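Local coordinates for nitrogen regulatory protein P-II (Thiomonas intermedia, PDB 5DRK), which probably regulates enzyme activity as a trimeric PII signalling protein and binds adenine nucleotides in the clefts between its subunits, at residues E13-G18 with L63-A68. Numbering follows the deposited sequence.
Sequences EIILEG and LIMIIA. With AMP (adenosine monophosphate), chain D; ADP (adenosine-5'-diphosphate), chain E.
Two neighbouring central strands of the PII sheet, 7-17 and 63-70, pair antiparallel here, with Ile14 facing Ile66 and Leu16 facing Ile64 as hydrogen-bonded pairs. Ile14 N reaches Ile66 O at 2.9 Å, and Ile66 N returns to Ile14 O; both donors are tilted about 20° from the carbonyl plane. Two residues on, Leu16 N to Ile64 O is longer at 3.2 Å. The return bond, Ile64 N to Leu16 O, is shorter and straighter (170° at the hydrogen), and in this pair the donors lie nearly in line with C=O. Between the two pairs, CA-H groups of Met65 and Ile15 point at the carbonyls of Ile14 and Ile64; Met65 CA lies 3.3 Å from Ile14 O.

On the face carrying Ile14, Leu16, Ile64 and Ile66, CD1 of Leu16 lies 3.7 Å from CG1 of Ile64. CG1 of Ile64 sits between its own backbone N and carbonyl carbon (chi1 66°), which leaves it beside the leucine methyl. Helices 21-31 and 75-88 cover this side, with Ala24 and Phe86 both touching Leu16.

The face carrying Glu13, Ile15, Met65 and Ile67 looks into the trimer. CG of Met65 packs on CG1 of Ile15 at 3.9 Å, and the extended start of the methionine chain carries SD out alongside the aliphatic part of Glu13, 3.8 Å from its CG. The glutamate carboxylate continues past the sulfur to a salt bridge with Lys11 of the second subunit, while Met65 packs on Ile67 of that subunit.

At the Glu17 end, CD2 of Leu63 lies over the face of the Leu16-Glu17 peptide, and CD1 touches the ADP ribose, 3.3 Å from O2'. Ile67 O and Ala68 CA lie against the AMP adenine, at its C2 and N1. Such a strand pair forms the middle of the double βαβ ferredoxin-like fold of PII, with helices on one face, other subunits on the opposite one, and nucleotides bound between chains.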
ATOM      1  N   GLU B  13       6.333   0.313  -3.502  1.00 36.89           N
ATOM      2  CA  GLU B  13       5.558   1.527  -3.274  1.00 36.80           C
ATOM      3  C   GLU B  13       6.489   2.703  -3.497  1.00 37.65           C
ATOM      4  O   GLU B  13       7.445   2.870  -2.758  1.00 37.81           O
ATOM      5  CB  GLU B  13       4.947   1.546  -1.886  1.00 36.29           C
ATOM      6  CG  GLU B  13       3.725   0.632  -1.789  1.00 35.86           C
ATOM      7  CD  GLU B  13       3.174   0.487  -0.386  1.00 36.02           C
ATOM      8  OE1 GLU B  13       2.142  -0.207  -0.226  1.00 36.16           O
ATOM      9  OE2 GLU B  13       3.778   1.043   0.559  1.00 36.62           O
ATOM     10  N   ILE B  14       6.216   3.489  -4.538  1.00 28.26           N
ATOM     11  CA  ILE B  14       7.054   4.632  -4.882  1.00 29.45           C
ATOM     12  C   ILE B  14       6.312   5.930  -4.600  1.00 30.63           C
ATOM     13  O   ILE B  14       5.310   6.237  -5.262  1.00 31.40           O
ATOM     14  CB  ILE B  14       7.472   4.613  -6.369  1.00 29.98           C
ATOM     15  CG1 ILE B  14       8.099   3.262  -6.739  1.00 29.15           C
ATOM     16  CG2 ILE B  14       8.466   5.750  -6.659  1.00 30.67           C
ATOM     17  CD1 ILE B  14       8.034   2.938  -8.241  1.00 29.59           C
ATOM     18  N   ILE B  15       6.803   6.705  -3.660  1.00 26.72           N
ATOM     19  CA  ILE B  15       6.188   7.942  -3.277  1.00 28.31           C
ATOM     20  C   ILE B  15       6.994   9.151  -3.705  1.00 29.46           C
ATOM     21  O   ILE B  15       8.122   9.256  -3.371  1.00 29.10           O
ATOM     22  CB  ILE B  15       5.930   7.932  -1.774  1.00 28.18           C
ATOM     23  CG1 ILE B  15       5.105   6.716  -1.393  1.00 26.33           C
ATOM     24  CG2 ILE B  15       5.275   9.196  -1.313  1.00 30.23           C
ATOM     25  CD1 ILE B  15       4.926   6.530   0.094  1.00 26.23           C
ATOM     26  N   LEU B  16       6.380  10.047  -4.456  1.00 33.30           N
ATOM     27  CA  LEU B  16       7.015  11.250  -4.983  1.00 33.81           C
ATOM     28  C   LEU B  16       6.052  12.345  -5.412  1.00 34.66           C
ATOM     29  O   LEU B  16       4.884  12.143  -5.485  1.00 34.82           O
ATOM     30  CB  LEU B  16       7.933  10.927  -6.157  1.00 33.07           C
ATOM     31  CG  LEU B  16       7.613   9.893  -7.230  1.00 32.38           C
ATOM     32  CD1 LEU B  16       6.167   9.486  -7.349  1.00 32.63           C
ATOM     33  CD2 LEU B  16       8.204  10.175  -8.589  1.00 32.22           C
ATOM     34  N   GLU B  17       6.581  13.515  -5.692  1.00 38.76           N
ATOM     35  CA  GLU B  17       5.767  14.613  -6.136  1.00 39.25           C
ATOM     36  C   GLU B  17       5.142  14.290  -7.480  1.00 38.85           C
ATOM     37  O   GLU B  17       5.748  13.734  -8.334  1.00 38.33           O
ATOM     38  CB  GLU B  17       6.562  15.905  -6.171  1.00 39.61           C
ATOM     39  CG  GLU B  17       6.880  16.501  -4.817  1.00 40.08           C
ATOM     40  CD  GLU B  17       8.058  17.438  -4.873  1.00 40.20           C
ATOM     41  OE1 GLU B  17       9.158  16.987  -5.093  1.00 39.73           O
ATOM     42  OE2 GLU B  17       7.886  18.622  -4.717  1.00 40.73           O
ATOM     43  N   GLY B  18       3.892  14.647  -7.631  1.00 34.37           N
ATOM     44  CA  GLY B  18       3.135  14.342  -8.832  1.00 33.91           C
ATOM     45  C   GLY B  18       3.704  14.898 -10.115  1.00 33.89           C
ATOM     46  O   GLY B  18       3.471  14.337 -11.171  1.00 33.47           O
ATOM     47  N   LEU B  63       1.562  14.930  -3.860  1.00 33.84           N
ATOM     48  CA  LEU B  63       2.248  13.636  -3.767  1.00 33.49           C
ATOM     49  C   LEU B  63       1.393  12.533  -4.372  1.00 32.45           C
ATOM     50  O   LEU B  63       0.164  12.583  -4.262  1.00 31.72           O
ATOM     51  CB  LEU B  63       2.560  13.254  -2.308  1.00 33.51           C
ATOM     52  CG  LEU B  63       3.728  13.879  -1.547  1.00 34.22           C
ATOM     53  CD1 LEU B  63       3.741  13.325  -0.114  1.00 34.11           C
ATOM     54  CD2 LEU B  63       5.054  13.632  -2.256  1.00 34.19           C
ATOM     55  N   ILE B  64       2.044  11.535  -4.970  1.00 28.35           N
ATOM     56  CA  ILE B  64       1.355  10.311  -5.377  1.00 27.17           C
ATOM     57  C   ILE B  64       2.128   9.075  -4.904  1.00 26.84           C
ATOM     58  O   ILE B  64       3.314   9.154  -4.580  1.00 27.61           O
ATOM     59  CB  ILE B  64       1.166  10.218  -6.916  1.00 27.14           C
ATOM     60  CG1 ILE B  64       2.520  10.075  -7.628  1.00 27.54           C
ATOM     61  CG2 ILE B  64       0.437  11.436  -7.446  1.00 27.58           C
ATOM     62  CD1 ILE B  64       2.410   9.908  -9.125  1.00 27.34           C
ATOM     63  N   MET B  65       1.455   7.933  -4.880  1.00 35.16           N
ATOM     64  CA  MET B  65       2.123   6.688  -4.642  1.00 34.31           C
ATOM     65  C   MET B  65       1.863   5.754  -5.827  1.00 34.37           C
ATOM     66  O   MET B  65       0.715   5.505  -6.220  1.00 33.48           O
ATOM     67  CB  MET B  65       1.659   6.052  -3.323  1.00 31.90           C
ATOM     68  CG  MET B  65       2.228   4.656  -3.107  1.00 30.27           C
ATOM     69  SD  MET B  65       1.886   3.985  -1.472  1.00 28.99           S
ATOM     70  CE  MET B  65       0.203   3.436  -1.660  1.00 28.32           C
ATOM     71  N   ILE B  66       2.954   5.254  -6.397  1.00 31.14           N
ATOM     72  CA  ILE B  66       2.893   4.325  -7.501  1.00 30.89           C
ATOM     73  C   ILE B  66       3.128   2.921  -6.959  1.00 29.49           C
ATOM     74  O   ILE B  66       4.168   2.643  -6.358  1.00 28.48           O
ATOM     75  CB  ILE B  66       3.950   4.669  -8.596  1.00 31.31           C
ATOM     76  CG1 ILE B  66       3.717   6.103  -9.121  1.00 32.30           C
ATOM     77  CG2 ILE B  66       3.941   3.621  -9.722  1.00 31.14           C
ATOM     78  CD1 ILE B  66       4.718   6.563 -10.181  1.00 32.29           C
ATOM     79  N   ILE B  67       2.146   2.047  -7.166  1.00 32.85           N
ATOM     80  CA  ILE B  67       2.231   0.647  -6.763  1.00 31.85           C
ATOM     81  C   ILE B  67       2.624  -0.165  -7.985  1.00 32.77           C
ATOM     82  O   ILE B  67       1.937  -0.125  -9.021  1.00 33.77           O
ATOM     83  CB  ILE B  67       0.862   0.138  -6.167  1.00 31.53           C
ATOM     84  CG1 ILE B  67       0.407   1.051  -5.010  1.00 29.99           C
ATOM     85  CG2 ILE B  67       0.952  -1.329  -5.727  1.00 31.16           C
ATOM     86  CD1 ILE B  67      -1.089   0.879  -4.606  1.00 29.45           C
ATOM     87  N   ALA B  68       3.723  -0.899  -7.888  1.00 26.57           N
ATOM     88  CA  ALA B  68       4.167  -1.706  -9.019  1.00 27.29           C
ATOM     89  C   ALA B  68       4.602  -3.099  -8.576  1.00 27.20           C
ATOM     90  O   ALA B  68       5.576  -3.248  -7.860  1.00 26.50           O
ATOM     91  CB  ALA B  68       5.329  -1.002  -9.775  1.00 27.13           C
TER
HETATM   92  P   AMP D 201      -5.045  -5.565 -16.187  1.00 36.63           P
HETATM   93  O1P AMP D 201      -5.516  -6.549 -15.297  1.00 36.97           O
HETATM   94  O2P AMP D 201      -3.835  -5.879 -16.861  1.00 36.73           O
HETATM   95  O3P AMP D 201      -6.107  -5.049 -16.981  1.00 36.59           O
HETATM   96  O5' AMP D 201      -4.687  -4.372 -15.283  1.00 36.05           O
HETATM   97  C5' AMP D 201      -5.700  -3.669 -14.627  1.00 35.73           C
HETATM   98  C4' AMP D 201      -5.210  -2.844 -13.474  1.00 35.18           C
HETATM   99  O4' AMP D 201      -4.560  -3.597 -12.490  1.00 35.31           O
HETATM  100  C3' AMP D 201      -4.242  -1.770 -13.885  1.00 34.94           C
HETATM  101  O3' AMP D 201      -4.860  -0.611 -14.339  1.00 34.72           O
HETATM  102  C2' AMP D 201      -3.508  -1.537 -12.612  1.00 34.61           C
HETATM  103  O2' AMP D 201      -4.143  -0.572 -11.815  1.00 34.00           O
HETATM  104  C1' AMP D 201      -3.519  -2.862 -11.912  1.00 34.95           C
HETATM  105  N9  AMP D 201      -2.231  -3.531 -12.140  1.00 35.35           N
HETATM  106  C8  AMP D 201      -2.021  -4.386 -13.092  1.00 35.79           C
HETATM  107  N7  AMP D 201      -0.803  -4.838 -13.084  1.00 35.85           N
HETATM  108  C5  AMP D 201      -0.175  -4.266 -12.124  1.00 35.44           C
HETATM  109  C6  AMP D 201       1.175  -4.306 -11.586  1.00 35.04           C
HETATM  110  N6  AMP D 201       2.115  -5.055 -12.101  1.00 35.07           N
HETATM  111  N1  AMP D 201       1.440  -3.535 -10.576  1.00 34.45           N
HETATM  112  C2  AMP D 201       0.544  -2.773 -10.054  1.00 34.32           C
HETATM  113  N3  AMP D 201      -0.684  -2.693 -10.475  1.00 34.65           N
HETATM  114  C4  AMP D 201      -1.112  -3.396 -11.494  1.00 35.16           C
HETATM  115  PB  ADP E 202      11.800  16.370   2.088  0.60 35.75           P
HETATM  116  O1B ADP E 202      10.898  17.524   2.175  0.60 36.40           O
HETATM  117  O2B ADP E 202      12.576  16.106   3.340  0.60 35.67           O
HETATM  118  O3B ADP E 202      12.731  16.383   0.943  0.60 35.46           O
HETATM  119  PA  ADP E 202      11.214  13.507   2.020  1.00 34.42           P
HETATM  120  O1A ADP E 202      11.849  13.149   3.292  1.00 34.31           O
HETATM  121  O2A ADP E 202      11.838  13.044   0.778  1.00 33.83           O
HETATM  122  O3A ADP E 202      10.867  15.063   1.868  1.00 35.28           O
HETATM  123  O5' ADP E 202       9.783  12.886   2.050  1.00 34.42           O
HETATM  124  C5' ADP E 202       8.829  13.260   1.111  1.00 34.83           C
HETATM  125  C4' ADP E 202       7.595  12.408   1.255  1.00 34.79           C
HETATM  126  O4' ADP E 202       7.918  11.053   1.277  1.00 33.75           O
HETATM  127  C3' ADP E 202       6.872  12.617   2.543  1.00 35.19           C
HETATM  128  O3' ADP E 202       5.954  13.674   2.456  1.00 35.81           O
HETATM  129  C2' ADP E 202       6.179  11.312   2.764  1.00 34.73           C
HETATM  130  O2' ADP E 202       4.969  11.167   2.075  1.00 35.02           O
HETATM  131  C1' ADP E 202       7.114  10.341   2.173  1.00 33.62           C
HETATM  132  N9  ADP E 202       7.873   9.784   3.282  1.00 33.03           N
HETATM  133  C8  ADP E 202       9.045  10.191   3.731  1.00 33.08           C
HETATM  134  N7  ADP E 202       9.437   9.443   4.744  1.00 32.65           N
HETATM  135  C5  ADP E 202       8.513   8.543   4.963  1.00 32.23           C
HETATM  136  C6  ADP E 202       8.300   7.436   5.894  1.00 31.70           C
HETATM  137  N6  ADP E 202       9.193   7.149   6.834  1.00 31.65           N
HETATM  138  N1  ADP E 202       7.174   6.746   5.775  1.00 31.38           N
HETATM  139  C2  ADP E 202       6.276   7.008   4.857  1.00 31.51           C
HETATM  140  N3  ADP E 202       6.395   7.978   3.993  1.00 32.09           N
HETATM  141  C4  ADP E 202       7.471   8.772   3.997  1.00 32.45           C